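Local coordinates for protein trehalose-6-phosphate phosphatase (Candida albicans, PDB 5DXF) that belongs to glycosyltransferase family 20 and adopts a GT-B fold, two Rossmann-like domains facing each other across a cleft, at residues A[305-310]-A[444-449]; A[319-324]-A[418-423]; A[326-331]-A[366-371]; A[428-433]-A[455-460]; A[467-472]-A[500-505]. One frame throughout, in Å; residues are numbered along the deposited sequence.

In the fold
All five contacts lie in the second Rossmann-like half of the GT-B fold. Contacts 1 and 2 touch through Arg423, whose NH1 binds Ala310 O at 3.0 Å, and their centres are about 12 Å apart. Contact 3 shares helix 317-327 with contact 2 and joins the end of that helix to strand 367-374 of a parallel sheet. Contact 4 pairs strands 428-430 and 455-458; contact 5 carries on from it, since Leu457 N bonds to Ile471 O at 2.9 Å. Phe444 of contact 1 packs on Ala428 and Leu455 of contact 4, while contacts 3 and 5 are the most distant pair, with centres about 24 Å apart.

Contact 1: A[305-310]-A[444-449]; sequences KIEHDA and FVICQK
Glu307 leaves helix 303-311 with CG anti to its backbone N (chi1 -171°) and stays extended, which carries the carboxylate over to the residues after helix 439-447. Its CB starts in apolar company, 3.8 Å from CG2 of Ile446, and the same methyl also lies 3.8 Å from Glu307 CA. Further out, Glu307 CD comes within 4.0 Å of CD of Lys449, whose chain crosses at about a right angle. At the tip, Glu307 OE1 makes a salt bridge with Lys449 NZ, modelled at 2.3 Å, a value not to be leaned on at this resolution; the ammonium sits on the syn lone pair of OE1. Glu307 OE2 is held by the hydroxyl of Tyr504, which also bonds to Lys449 NZ, so helix 493-509 joins the same polar cluster. Lys449 reaches it from the crowded first torsion (chi1 90°) and a bend at chi3. The remaining contacts between the segments are apolar. CG2 of Ile306 lies 4.0 Å from CD1 of Ile446, the two side chains crossing nearly at right angles, and CB of Ala310 touches SG of Cys447 at 4.1 Å. Helix 303-311 is thus packed on helix 439-447 of the beta-alpha-beta unit 428-458, in the second Rossmann-like domain of a GT-B fold.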
# COMPACT_ATOMS: atom_id res chain seq x y z
N LYS A 305 14.41 10.56 2.03
CA LYS A 305 14.88 9.63 3.05
C LYS A 305 15.29 8.30 2.44
O LYS A 305 16.29 7.72 2.82
CB LYS A 305 13.82 9.41 4.13
CG LYS A 305 14.30 8.47 5.23
CD LYS A 305 13.60 8.75 6.56
CE LYS A 305 14.36 8.09 7.69
NZ LYS A 305 15.79 8.50 7.64
N ILE A 306 14.50 7.81 1.48
CA ILE A 306 14.81 6.56 0.81
C ILE A 306 16.10 6.67 0.00
O ILE A 306 16.94 5.78 0.04
CB ILE A 306 13.66 6.12 -0.12
CG1 ILE A 306 12.48 5.64 0.72
CG2 ILE A 306 14.11 5.02 -1.08
CD1 ILE A 306 11.15 5.72 0.00
N GLU A 307 16.27 7.79 -0.71
CA GLU A 307 17.50 8.02 -1.45
C GLU A 307 18.69 8.11 -0.49
O GLU A 307 19.73 7.46 -0.70
CB GLU A 307 17.39 9.29 -2.29
CG GLU A 307 18.55 9.50 -3.24
CD GLU A 307 18.21 10.48 -4.35
OE1 GLU A 307 19.13 10.93 -5.05
OE2 GLU A 307 17.01 10.78 -4.52
N HIS A 308 18.52 8.82 0.62
CA HIS A 308 19.59 8.96 1.57
C HIS A 308 20.05 7.63 2.17
O HIS A 308 21.24 7.33 2.20
CB HIS A 308 19.12 9.87 2.69
CG HIS A 308 20.05 9.93 3.86
ND1 HIS A 308 19.73 9.40 5.09
CD2 HIS A 308 21.30 10.44 3.98
CE1 HIS A 308 20.74 9.59 5.92
NE2 HIS A 308 21.70 10.21 5.27
N ASP A 309 19.09 6.82 2.60
CA ASP A 309 19.36 5.52 3.18
C ASP A 309 19.96 4.59 2.15
O ASP A 309 20.84 3.82 2.44
CB ASP A 309 18.10 4.93 3.79
CG ASP A 309 17.56 5.77 4.91
OD1 ASP A 309 18.06 6.88 5.11
OD2 ASP A 309 16.63 5.33 5.60
N ALA A 310 19.46 4.67 0.94
CA ALA A 310 19.96 3.83 -0.11
C ALA A 310 21.42 4.11 -0.37
O ALA A 310 22.20 3.21 -0.63
CB ALA A 310 19.16 4.06 -1.38
N PHE A 444 12.34 1.21 -5.90
CA PHE A 444 13.29 0.61 -6.83
C PHE A 444 13.83 1.64 -7.81
O PHE A 444 15.04 1.69 -8.06
CB PHE A 444 12.63 -0.55 -7.58
CG PHE A 444 13.42 -1.04 -8.76
CD1 PHE A 444 14.46 -1.94 -8.59
CD2 PHE A 444 13.12 -0.61 -10.05
CE1 PHE A 444 15.19 -2.40 -9.68
CE2 PHE A 444 13.85 -1.06 -11.14
CZ PHE A 444 14.88 -1.96 -10.95
N VAL A 445 12.93 2.44 -8.37
CA VAL A 445 13.33 3.47 -9.32
C VAL A 445 14.31 4.45 -8.67
O VAL A 445 15.30 4.84 -9.28
CB VAL A 445 12.12 4.24 -9.89
CG1 VAL A 445 12.57 5.44 -10.70
CG2 VAL A 445 11.26 3.32 -10.75
N ILE A 446 14.03 4.83 -7.42
CA ILE A 446 14.98 5.67 -6.68
C ILE A 446 16.33 4.96 -6.54
O ILE A 446 17.39 5.56 -6.78
CB ILE A 446 14.48 6.03 -5.27
CG1 ILE A 446 13.25 6.94 -5.34
CG2 ILE A 446 15.58 6.71 -4.47
CD1 ILE A 446 12.78 7.39 -3.98
N CYS A 447 16.28 3.69 -6.18
CA CYS A 447 17.49 2.91 -5.93
C CYS A 447 18.30 2.64 -7.19
O CYS A 447 19.45 2.21 -7.11
CB CYS A 447 17.13 1.58 -5.26
SG CYS A 447 16.60 1.71 -3.54
N GLN A 448 17.70 2.89 -8.35
CA GLN A 448 18.38 2.60 -9.61
C GLN A 448 18.84 3.84 -10.37
O GLN A 448 19.22 3.73 -11.53
CB GLN A 448 17.47 1.78 -10.52
CG GLN A 448 17.27 0.36 -10.06
CD GLN A 448 18.57 -0.40 -9.94
OE1 GLN A 448 19.51 -0.17 -10.71
NE2 GLN A 448 18.65 -1.31 -8.98
N LYS A 449 18.81 5.01 -9.73
CA LYS A 449 19.15 6.24 -10.45
C LYS A 449 20.58 6.23 -10.98
O LYS A 449 20.85 6.76 -12.06
CB LYS A 449 18.93 7.47 -9.56
CG LYS A 449 20.13 7.90 -8.73
CD LYS A 449 19.78 9.00 -7.73
CE LYS A 449 20.17 10.39 -8.23
NZ LYS A 449 20.05 11.43 -7.15

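Contact 2: A[319-324]-A[418-423]; sequences EKVQAL and YLALLR
Lys320 opens the contact with its CB, 3.8 Å from CB of Ala420; beyond that the chain turns off, bent at chi3 and chi4, and its ammonium forms a salt bridge with Glu416 at the start of helix 415-424. Val321 follows at the point where the backbones are nearest, its CA 5.0 Å from that of Ala420. With CG2 anti to the carbonyl carbon, Val321 sends this methyl to the Ala420 backbone, 3.7 Å from its CA. The same methyl meets CB of Arg423 at 4.0 Å and stands over one face of the guanidinium, 3.9 Å above its plane and offset toward the rim. Arg423 can lie there because its chain bends at chi3 (60°); its NH1 is hydrogen-bonded to Ala310 O and its NH2 pairs with Glu318, fixing how the flat group is turned. One turn later Leu324 brings CD1 to 3.9 Å from CB of Ala420 and to 4.4 Å from CD2 of Leu421, so the Ala420 methyl lies among Lys320 CB, Val321 CG2 and Leu324 CD1. The axes of the two helical segments close to 8.7 Å and cross at -49°. No hydrogen bond spans the segments: the interface is held by dispersion, with the small Ala420 allowing the close approach, while charges at its borders are paired with Glu318 and Glu416.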
# COMPACT_ATOMS: atom_id res chain seq x y z
N GLU A 319 28.22 -1.74 1.82
CA GLU A 319 28.92 -3.00 2.05
C GLU A 319 28.05 -4.15 1.63
O GLU A 319 28.52 -5.10 1.00
CB GLU A 319 29.27 -3.19 3.52
CG GLU A 319 29.10 -1.97 4.40
CD GLU A 319 29.53 -2.22 5.82
OE1 GLU A 319 29.63 -1.25 6.60
OE2 GLU A 319 29.77 -3.40 6.17
N LYS A 320 26.78 -4.08 1.97
CA LYS A 320 25.84 -5.12 1.60
C LYS A 320 25.69 -5.23 0.10
O LYS A 320 25.68 -6.32 -0.44
CB LYS A 320 24.50 -4.86 2.26
CG LYS A 320 24.62 -4.40 3.69
CD LYS A 320 23.26 -4.28 4.34
CE LYS A 320 23.26 -4.91 5.71
NZ LYS A 320 22.78 -3.96 6.74
N VAL A 321 25.60 -4.10 -0.57
CA VAL A 321 25.47 -4.07 -2.03
C VAL A 321 26.68 -4.70 -2.70
O VAL A 321 26.53 -5.49 -3.63
CB VAL A 321 25.30 -2.62 -2.55
CG1 VAL A 321 25.40 -2.59 -4.07
CG2 VAL A 321 23.97 -2.04 -2.08
N GLN A 322 27.87 -4.37 -2.22
CA GLN A 322 29.09 -4.92 -2.81
C GLN A 322 29.24 -6.40 -2.47
O GLN A 322 29.80 -7.17 -3.25
CB GLN A 322 30.31 -4.13 -2.33
CG GLN A 322 31.28 -3.79 -3.45
CD GLN A 322 30.63 -2.98 -4.56
OE1 GLN A 322 30.65 -3.37 -5.72
NE2 GLN A 322 30.06 -1.84 -4.19
N ALA A 323 28.73 -6.78 -1.31
CA ALA A 323 28.78 -8.18 -0.87
C ALA A 323 27.85 -9.04 -1.71
O ALA A 323 28.22 -10.15 -2.12
CB ALA A 323 28.41 -8.28 0.60
N LEU A 324 26.65 -8.53 -1.97
CA LEU A 324 25.68 -9.19 -2.84
C LEU A 324 26.21 -9.25 -4.27
O LEU A 324 26.03 -10.25 -4.96
CB LEU A 324 24.34 -8.46 -2.79
CG LEU A 324 23.54 -8.58 -1.49
CD1 LEU A 324 22.47 -7.51 -1.41
CD2 LEU A 324 22.91 -9.97 -1.39
N TYR A 418 17.10 -4.66 2.49
CA TYR A 418 16.09 -4.46 1.46
C TYR A 418 16.55 -3.47 0.41
O TYR A 418 16.50 -3.75 -0.80
CB TYR A 418 14.78 -3.99 2.09
CG TYR A 418 13.71 -3.60 1.10
CD1 TYR A 418 13.11 -4.54 0.28
CD2 TYR A 418 13.29 -2.28 0.98
CE1 TYR A 418 12.13 -4.19 -0.63
CE2 TYR A 418 12.31 -1.91 0.08
CZ TYR A 418 11.74 -2.87 -0.72
OH TYR A 418 10.76 -2.52 -1.62
N LEU A 419 17.02 -2.31 0.86
CA LEU A 419 17.53 -1.28 -0.05
C LEU A 419 18.74 -1.78 -0.84
O LEU A 419 18.87 -1.48 -2.03
CB LEU A 419 17.89 -0.02 0.72
CG LEU A 419 16.72 0.66 1.41
CD1 LEU A 419 17.13 2.01 1.95
CD2 LEU A 419 15.55 0.80 0.46
N ALA A 420 19.61 -2.52 -0.16
CA ALA A 420 20.71 -3.20 -0.84
C ALA A 420 20.14 -4.02 -1.98
O ALA A 420 20.51 -3.81 -3.13
CB ALA A 420 21.46 -4.10 0.12
N LEU A 421 19.24 -4.94 -1.64
CA LEU A 421 18.58 -5.80 -2.63
C LEU A 421 18.05 -5.02 -3.84
O LEU A 421 18.25 -5.43 -4.98
CB LEU A 421 17.44 -6.58 -1.96
CG LEU A 421 17.84 -7.77 -1.08
CD1 LEU A 421 16.67 -8.25 -0.24
CD2 LEU A 421 18.38 -8.90 -1.95
N LEU A 422 17.38 -3.90 -3.59
CA LEU A 422 16.88 -3.08 -4.69
C LEU A 422 18.01 -2.50 -5.53
O LEU A 422 17.93 -2.48 -6.76
CB LEU A 422 15.99 -1.95 -4.16
CG LEU A 422 14.66 -2.39 -3.54
CD1 LEU A 422 13.83 -1.19 -3.13
CD2 LEU A 422 13.89 -3.29 -4.49
N ARG A 423 19.07 -2.03 -4.88
CA ARG A 423 20.20 -1.45 -5.60
C ARG A 423 20.97 -2.46 -6.45
O ARG A 423 21.35 -2.16 -7.58
CB ARG A 423 21.16 -0.75 -4.62
CG ARG A 423 20.79 0.70 -4.32
CD ARG A 423 21.87 1.37 -3.48
NE ARG A 423 23.16 1.39 -4.16
CZ ARG A 423 24.31 1.70 -3.58
NH1 ARG A 423 24.35 2.01 -2.29
NH2 ARG A 423 25.43 1.69 -4.29

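Contact 3: A[326-331]-A[366-371]; sequences QVYKGK and TVVLIQ
Helix 317-327 ends at Val327, and the chain turns through a type II beta turn from Tyr328 to Lys331, with Gly330 at positive phi (76°) and Lys331 N bonded to Tyr328 O at 3.2 Å. This turn delivers the chain to strand 332-339, the neighbour of strand 367-374 in a parallel sheet. Where the turn closes, Lys331 CA passes 3.3 Å from Thr366 O, a backbone contact without a hydrogen bond. The Lys331 chain runs extended as far as CE, crossing Val368 obliquely so that its CD comes within 4.0 Å of Val368 CG2; only at chi4 does it bend. Tyr328, with CG anti to the carbonyl carbon (chi1 -58°), reaches tip to tip with Ile370, its CZ 4.2 Å from Ile370 CD1. The adjacent ring atom CE1 lies 4.4 Å from Val368 CG1. One face of the ring is backed by Val327 CG1, 3.9 Å above the centre. Val368 and Ile370 point toward the turn from the strand, and Leu333 and Leu407 add to this apolar patch. The contact therefore rests on aliphatic and aromatic packing, with the methylenes of Lys331 contributing to the apolar surface over Val368 and no polar bond joining the segments.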
# COMPACT_ATOMS: atom_id res chain seq x y z
N GLN A 326 29.21 -9.53 -4.88
CA GLN A 326 30.24 -10.55 -4.79
C GLN A 326 29.65 -11.96 -4.87
O GLN A 326 30.19 -12.83 -5.55
CB GLN A 326 31.05 -10.38 -3.51
CG GLN A 326 32.54 -10.63 -3.68
CD GLN A 326 33.13 -9.83 -4.83
OE1 GLN A 326 32.79 -8.67 -5.04
NE2 GLN A 326 34.03 -10.47 -5.58
N VAL A 327 28.53 -12.16 -4.18
CA VAL A 327 27.85 -13.45 -4.17
C VAL A 327 27.33 -13.82 -5.55
O VAL A 327 27.54 -14.93 -6.04
CB VAL A 327 26.67 -13.46 -3.17
CG1 VAL A 327 26.00 -14.82 -3.15
CG2 VAL A 327 27.14 -13.07 -1.78
N TYR A 328 26.65 -12.87 -6.19
CA TYR A 328 25.98 -13.13 -7.45
C TYR A 328 26.78 -12.63 -8.65
O TYR A 328 26.22 -12.10 -9.61
CB TYR A 328 24.59 -12.51 -7.43
CG TYR A 328 23.74 -13.04 -6.30
CD1 TYR A 328 23.21 -14.32 -6.35
CD2 TYR A 328 23.50 -12.28 -5.16
CE1 TYR A 328 22.45 -14.83 -5.32
CE2 TYR A 328 22.74 -12.77 -4.12
CZ TYR A 328 22.22 -14.05 -4.20
OH TYR A 328 21.46 -14.55 -3.17
N LYS A 329 28.09 -12.81 -8.57
CA LYS A 329 29.00 -12.47 -9.66
C LYS A 329 28.69 -13.31 -10.90
O LYS A 329 28.51 -14.52 -10.81
CB LYS A 329 30.45 -12.68 -9.23
CG LYS A 329 31.48 -12.38 -10.30
CD LYS A 329 32.89 -12.55 -9.76
CE LYS A 329 33.20 -11.53 -8.68
NZ LYS A 329 33.18 -10.14 -9.20
N GLY A 330 28.61 -12.65 -12.05
CA GLY A 330 28.34 -13.33 -13.30
C GLY A 330 26.89 -13.73 -13.48
O GLY A 330 26.56 -14.49 -14.39
N LYS A 331 26.01 -13.21 -12.62
CA LYS A 331 24.59 -13.54 -12.69
C LYS A 331 23.70 -12.30 -12.71
O LYS A 331 24.08 -11.25 -12.19
CB LYS A 331 24.19 -14.44 -11.51
CG LYS A 331 24.83 -15.82 -11.56
CD LYS A 331 24.45 -16.66 -10.36
CE LYS A 331 25.01 -18.07 -10.50
NZ LYS A 331 24.54 -18.71 -11.75
N THR A 366 22.16 -18.36 -15.36
CA THR A 366 22.63 -16.99 -15.17
C THR A 366 21.60 -16.03 -14.56
O THR A 366 21.96 -14.93 -14.16
CB THR A 366 23.11 -16.38 -16.50
OG1 THR A 366 22.15 -16.66 -17.53
CG2 THR A 366 24.45 -16.97 -16.91
N VAL A 367 20.34 -16.45 -14.49
CA VAL A 367 19.32 -15.58 -13.92
C VAL A 367 18.80 -16.09 -12.58
O VAL A 367 18.36 -17.24 -12.48
CB VAL A 367 18.13 -15.40 -14.87
CG1 VAL A 367 17.13 -14.40 -14.30
CG2 VAL A 367 18.61 -14.94 -16.22
N VAL A 368 18.86 -15.24 -11.57
CA VAL A 368 18.36 -15.58 -10.25
C VAL A 368 17.22 -14.66 -9.84
O VAL A 368 17.37 -13.43 -9.84
CB VAL A 368 19.47 -15.52 -9.18
CG1 VAL A 368 18.89 -15.73 -7.79
CG2 VAL A 368 20.55 -16.56 -9.48
N LEU A 369 16.08 -15.24 -9.50
CA LEU A 369 14.93 -14.48 -9.02
C LEU A 369 14.90 -14.48 -7.50
O LEU A 369 14.77 -15.54 -6.88
CB LEU A 369 13.63 -15.06 -9.59
CG LEU A 369 12.31 -14.33 -9.31
CD1 LEU A 369 11.35 -14.47 -10.48
CD2 LEU A 369 11.65 -14.86 -8.04
N ILE A 370 15.01 -13.30 -6.90
CA ILE A 370 14.94 -13.17 -5.45
C ILE A 370 13.60 -12.57 -5.03
O ILE A 370 13.29 -11.43 -5.36
CB ILE A 370 16.09 -12.30 -4.89
CG1 ILE A 370 17.43 -12.97 -5.16
CG2 ILE A 370 15.90 -12.05 -3.40
CD1 ILE A 370 18.62 -12.07 -4.97
N GLN A 371 12.81 -13.36 -4.32
CA GLN A 371 11.51 -12.92 -3.83
C GLN A 371 11.47 -12.93 -2.30
O GLN A 371 11.65 -13.98 -1.68
CB GLN A 371 10.39 -13.79 -4.39
CG GLN A 371 8.98 -13.29 -4.07
CD GLN A 371 8.65 -12.00 -4.79
OE1 GLN A 371 9.12 -11.76 -5.90
NE2 GLN A 371 7.84 -11.16 -4.15

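Contact 4: A[428-433]-A[455-460]; sequences ALITSV and LILSEF
Ser458 OG is gripped twice. It donates to Ser432 O at 3.0 Å, coming in above the carbonyl plane, and accepts from Phe460 N at 3.2 Å with an N-H...O angle of 159°, which makes an ST turn. Its torsion, OG anti to the backbone N (chi1 170°), aims the hydroxyl across to segment 428-433. The two strands belong to a beta-alpha-beta unit, strand 428-430, helix 439-447 and strand 455-458, and run parallel within 2°, as expected of a Rossmann-like domain. Two nearly straight backbone bonds zip them together: Ile456 N to Ala428 O, and Ile430 N to Ile456 O at 2.9 Å, so that Ile456 bonds through both its N and its O. The next bond, Ser458 N to Ile430 O, is bent and weak, and the bond from Ser458 OG to Ser432 O comes beyond it. On the face with Phe444 of helix 439-447, Ala428 CB lies 3.7 Å from Leu455 CD1, and Ile430 and Leu457 lie side by side, pointing the same way, with Ile430 CB 3.6 Å from Leu457 CD1. Leu429 and Ile456 occupy the other face with Ile485 of helix 478-489. There Leu429, its CG anti to N, crosses Ile456 obliquely and sets its CD1 3.6 Å from Ile456 CB.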
# COMPACT_ATOMS: atom_id res chain seq x y z
N ALA A 428 13.52 -5.34 -11.91
CA ALA A 428 12.43 -5.31 -10.97
C ALA A 428 11.22 -5.79 -11.74
O ALA A 428 11.02 -5.39 -12.87
CB ALA A 428 12.22 -3.91 -10.45
N LEU A 429 10.44 -6.66 -11.14
CA LEU A 429 9.23 -7.16 -11.80
C LEU A 429 8.02 -7.03 -10.87
O LEU A 429 7.96 -7.67 -9.82
CB LEU A 429 9.41 -8.62 -12.25
CG LEU A 429 8.28 -9.28 -13.05
CD1 LEU A 429 7.79 -8.35 -14.15
CD2 LEU A 429 8.73 -10.61 -13.63
N ILE A 430 7.07 -6.19 -11.26
CA ILE A 430 5.83 -6.04 -10.51
C ILE A 430 4.67 -6.61 -11.32
O ILE A 430 4.41 -6.17 -12.43
CB ILE A 430 5.54 -4.56 -10.17
CG1 ILE A 430 6.76 -3.92 -9.50
CG2 ILE A 430 4.31 -4.43 -9.29
CD1 ILE A 430 7.25 -4.67 -8.28
N THR A 431 3.99 -7.61 -10.75
CA THR A 431 2.95 -8.36 -11.46
C THR A 431 1.61 -8.30 -10.74
O THR A 431 0.76 -9.18 -10.91
CB THR A 431 3.36 -9.83 -11.63
OG1 THR A 431 3.74 -10.37 -10.36
CG2 THR A 431 4.53 -9.95 -12.58
N SER A 432 1.42 -7.25 -9.94
CA SER A 432 0.22 -7.10 -9.12
C SER A 432 -1.07 -7.21 -9.93
O SER A 432 -1.23 -6.56 -10.96
CB SER A 432 0.26 -5.75 -8.41
OG SER A 432 1.31 -5.72 -7.46
N VAL A 433 -1.98 -8.05 -9.45
CA VAL A 433 -3.27 -8.25 -10.10
C VAL A 433 -4.19 -7.06 -9.88
O VAL A 433 -4.89 -6.62 -10.79
CB VAL A 433 -3.96 -9.55 -9.60
CG1 VAL A 433 -5.46 -9.53 -9.87
CG2 VAL A 433 -3.31 -10.76 -10.24
N LEU A 455 12.65 -1.53 -14.95
CA LEU A 455 11.46 -1.88 -14.19
C LEU A 455 10.36 -2.35 -15.13
O LEU A 455 10.00 -1.65 -16.08
CB LEU A 455 10.98 -0.69 -13.36
CG LEU A 455 9.55 -0.80 -12.83
CD1 LEU A 455 9.46 -1.87 -11.75
CD2 LEU A 455 9.06 0.55 -12.31
N ILE A 456 9.83 -3.53 -14.87
CA ILE A 456 8.68 -4.04 -15.61
C ILE A 456 7.44 -3.96 -14.72
O ILE A 456 7.45 -4.43 -13.57
CB ILE A 456 8.89 -5.48 -16.09
CG1 ILE A 456 10.20 -5.59 -16.87
CG2 ILE A 456 7.73 -5.93 -16.95
CD1 ILE A 456 10.43 -6.95 -17.48
N LEU A 457 6.38 -3.36 -15.25
CA LEU A 457 5.21 -3.01 -14.47
C LEU A 457 3.94 -3.63 -15.03
O LEU A 457 3.69 -3.58 -16.24
CB LEU A 457 5.07 -1.49 -14.39
CG LEU A 457 4.60 -0.91 -13.06
CD1 LEU A 457 5.49 -1.41 -11.94
CD2 LEU A 457 4.62 0.62 -13.10
N SER A 458 3.14 -4.22 -14.15
CA SER A 458 1.84 -4.75 -14.53
C SER A 458 0.94 -3.58 -14.89
O SER A 458 0.99 -2.53 -14.25
CB SER A 458 1.22 -5.57 -13.40
OG SER A 458 -0.13 -5.90 -13.67
N GLU A 459 0.14 -3.73 -15.94
CA GLU A 459 -0.74 -2.65 -16.37
C GLU A 459 -1.93 -2.52 -15.43
O GLU A 459 -2.68 -1.53 -15.49
CB GLU A 459 -1.22 -2.89 -17.80
CG GLU A 459 -2.05 -4.14 -17.98
CD GLU A 459 -2.39 -4.40 -19.43
OE1 GLU A 459 -1.55 -4.12 -20.30
OE2 GLU A 459 -3.52 -4.88 -19.70
N PHE A 460 -2.11 -3.50 -14.56
CA PHE A 460 -3.25 -3.52 -13.64
C PHE A 460 -2.92 -2.89 -12.29
O PHE A 460 -3.82 -2.64 -11.49
CB PHE A 460 -3.75 -4.95 -13.44
CG PHE A 460 -4.24 -5.60 -14.70
CD1 PHE A 460 -5.45 -5.23 -15.26
CD2 PHE A 460 -3.49 -6.59 -15.32
CE1 PHE A 460 -5.90 -5.83 -16.42
CE2 PHE A 460 -3.94 -7.19 -16.48
CZ PHE A 460 -5.15 -6.81 -17.03

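Contact 5: A[467-472]-A[500-505]; sequences LKDAIM and ESKLYE
CG of Leu503 stands anti to its carbonyl carbon (chi1 -61°), and chi2 of 178° places CD1 in the extended position, leaving CD2 as the branch set against the turn 467-470. Leu467 has the same first torsion, but the contact is made by its CB, 4.0 Å from Leu503 CD2. That one methyl does most of the touching: it also reaches Ala470 CB at 3.7 Å and lies 3.6 Å from Ala470 N. The second branch of Leu503 is further back, CD1 at 4.1 Å from Ala470 CB. The segment bends as a type I beta turn from Leu467 to Ala470, closed by Ala470 N to Leu467 O at 3.2 Å, so the amide under the leucine methyl is already used by the turn. The turn leads on toward strand 471-473, which neighbours strand 455-458 in the parallel sheet of this Rossmann-like domain; Leu503 thus packs the helix against the approach to that strand, with Val445 of helix 439-447 also touching it. At the solvent-facing border, Asp469 and Lys502 meet only loosely, CG of Asp469 4.4 Å from CD of Lys502. Their charged atoms do not pair, Asp469 OD1 staying 4.9 Å from Lys502 NZ, though the opposite charges probably still attract.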
# COMPACT_ATOMS: atom_id res chain seq x y z
N LEU A 467 3.61 6.05 -13.61
CA LEU A 467 4.83 5.76 -14.35
C LEU A 467 4.48 5.24 -15.74
O LEU A 467 4.73 4.08 -16.07
CB LEU A 467 5.69 4.74 -13.60
CG LEU A 467 6.06 5.09 -12.15
CD1 LEU A 467 7.03 4.07 -11.58
CD2 LEU A 467 6.63 6.50 -12.04
N LYS A 468 3.91 6.12 -16.57
CA LYS A 468 3.43 5.75 -17.90
C LYS A 468 4.53 5.23 -18.82
O LYS A 468 4.30 4.35 -19.64
CB LYS A 468 2.72 6.94 -18.56
CG LYS A 468 1.26 7.09 -18.17
CD LYS A 468 0.54 8.08 -19.08
CE LYS A 468 0.82 9.52 -18.68
NZ LYS A 468 0.67 10.46 -19.83
N ASP A 469 5.73 5.79 -18.68
CA ASP A 469 6.83 5.47 -19.59
C ASP A 469 7.52 4.14 -19.26
O ASP A 469 8.34 3.66 -20.04
CB ASP A 469 7.86 6.60 -19.57
CG ASP A 469 7.43 7.79 -20.40
OD1 ASP A 469 7.11 7.60 -21.59
OD2 ASP A 469 7.41 8.92 -19.87
N ALA A 470 7.18 3.55 -18.12
CA ALA A 470 7.77 2.28 -17.72
C ALA A 470 7.35 1.16 -18.66
O ALA A 470 6.29 1.23 -19.29
CB ALA A 470 7.38 1.94 -16.29
N ILE A 471 8.20 0.14 -18.77
CA ILE A 471 7.85 -1.05 -19.53
C ILE A 471 6.63 -1.71 -18.89
O ILE A 471 6.55 -1.82 -17.67
CB ILE A 471 9.03 -2.05 -19.59
CG1 ILE A 471 10.29 -1.35 -20.10
CG2 ILE A 471 8.69 -3.23 -20.49
CD1 ILE A 471 11.51 -2.24 -20.16
N MET A 472 5.70 -2.16 -19.71
CA MET A 472 4.43 -2.64 -19.20
C MET A 472 4.14 -4.05 -19.63
O MET A 472 4.58 -4.48 -20.69
CB MET A 472 3.32 -1.73 -19.67
CG MET A 472 3.47 -0.31 -19.21
SD MET A 472 2.76 -0.09 -17.59
CE MET A 472 2.73 1.69 -17.49
N GLU A 500 15.32 5.19 -17.08
CA GLU A 500 15.50 5.44 -15.66
C GLU A 500 15.44 6.93 -15.35
O GLU A 500 14.97 7.31 -14.29
CB GLU A 500 16.82 4.86 -15.16
CG GLU A 500 16.67 3.90 -13.99
CD GLU A 500 15.84 4.46 -12.85
OE1 GLU A 500 16.26 5.46 -12.22
OE2 GLU A 500 14.77 3.89 -12.58
N SER A 501 15.93 7.77 -16.26
CA SER A 501 15.83 9.21 -16.07
C SER A 501 14.36 9.59 -15.97
O SER A 501 13.91 10.10 -14.93
CB SER A 501 16.50 9.98 -17.21
OG SER A 501 16.45 11.38 -16.97
N LYS A 502 13.63 9.29 -17.04
CA LYS A 502 12.19 9.57 -17.13
C LYS A 502 11.43 9.14 -15.88
O LYS A 502 10.73 9.95 -15.25
CB LYS A 502 11.60 8.89 -18.37
CG LYS A 502 12.25 9.29 -19.68
CD LYS A 502 11.70 8.50 -20.86
CE LYS A 502 12.34 8.95 -22.16
NZ LYS A 502 11.36 9.52 -23.12
N LEU A 503 11.59 7.87 -15.52
CA LEU A 503 10.90 7.31 -14.36
C LEU A 503 11.34 7.97 -13.05
O LEU A 503 10.54 8.15 -12.15
CB LEU A 503 11.13 5.81 -14.27
CG LEU A 503 10.64 4.96 -15.44
CD1 LEU A 503 10.99 3.50 -15.21
CD2 LEU A 503 9.15 5.15 -15.63
N TYR A 504 12.62 8.31 -12.96
CA TYR A 504 13.17 8.88 -11.74
C TYR A 504 12.58 10.26 -11.48
O TYR A 504 12.04 10.50 -10.40
CB TYR A 504 14.69 8.95 -11.79
CG TYR A 504 15.35 9.44 -10.52
CD1 TYR A 504 15.45 8.61 -9.41
CD2 TYR A 504 15.87 10.71 -10.44
CE1 TYR A 504 16.06 9.05 -8.25
CE2 TYR A 504 16.48 11.17 -9.29
CZ TYR A 504 16.57 10.34 -8.20
OH TYR A 504 17.18 10.80 -7.05
N GLU A 505 12.66 11.15 -12.45
CA GLU A 505 12.05 12.47 -12.26
C GLU A 505 10.52 12.37 -12.16
O GLU A 505 9.89 13.19 -11.50
CB GLU A 505 12.45 13.45 -13.37
CG GLU A 505 12.64 12.84 -14.74
CD GLU A 505 12.73 13.90 -15.81
OE1 GLU A 505 13.75 14.63 -15.85
OE2 GLU A 505 11.77 14.02 -16.61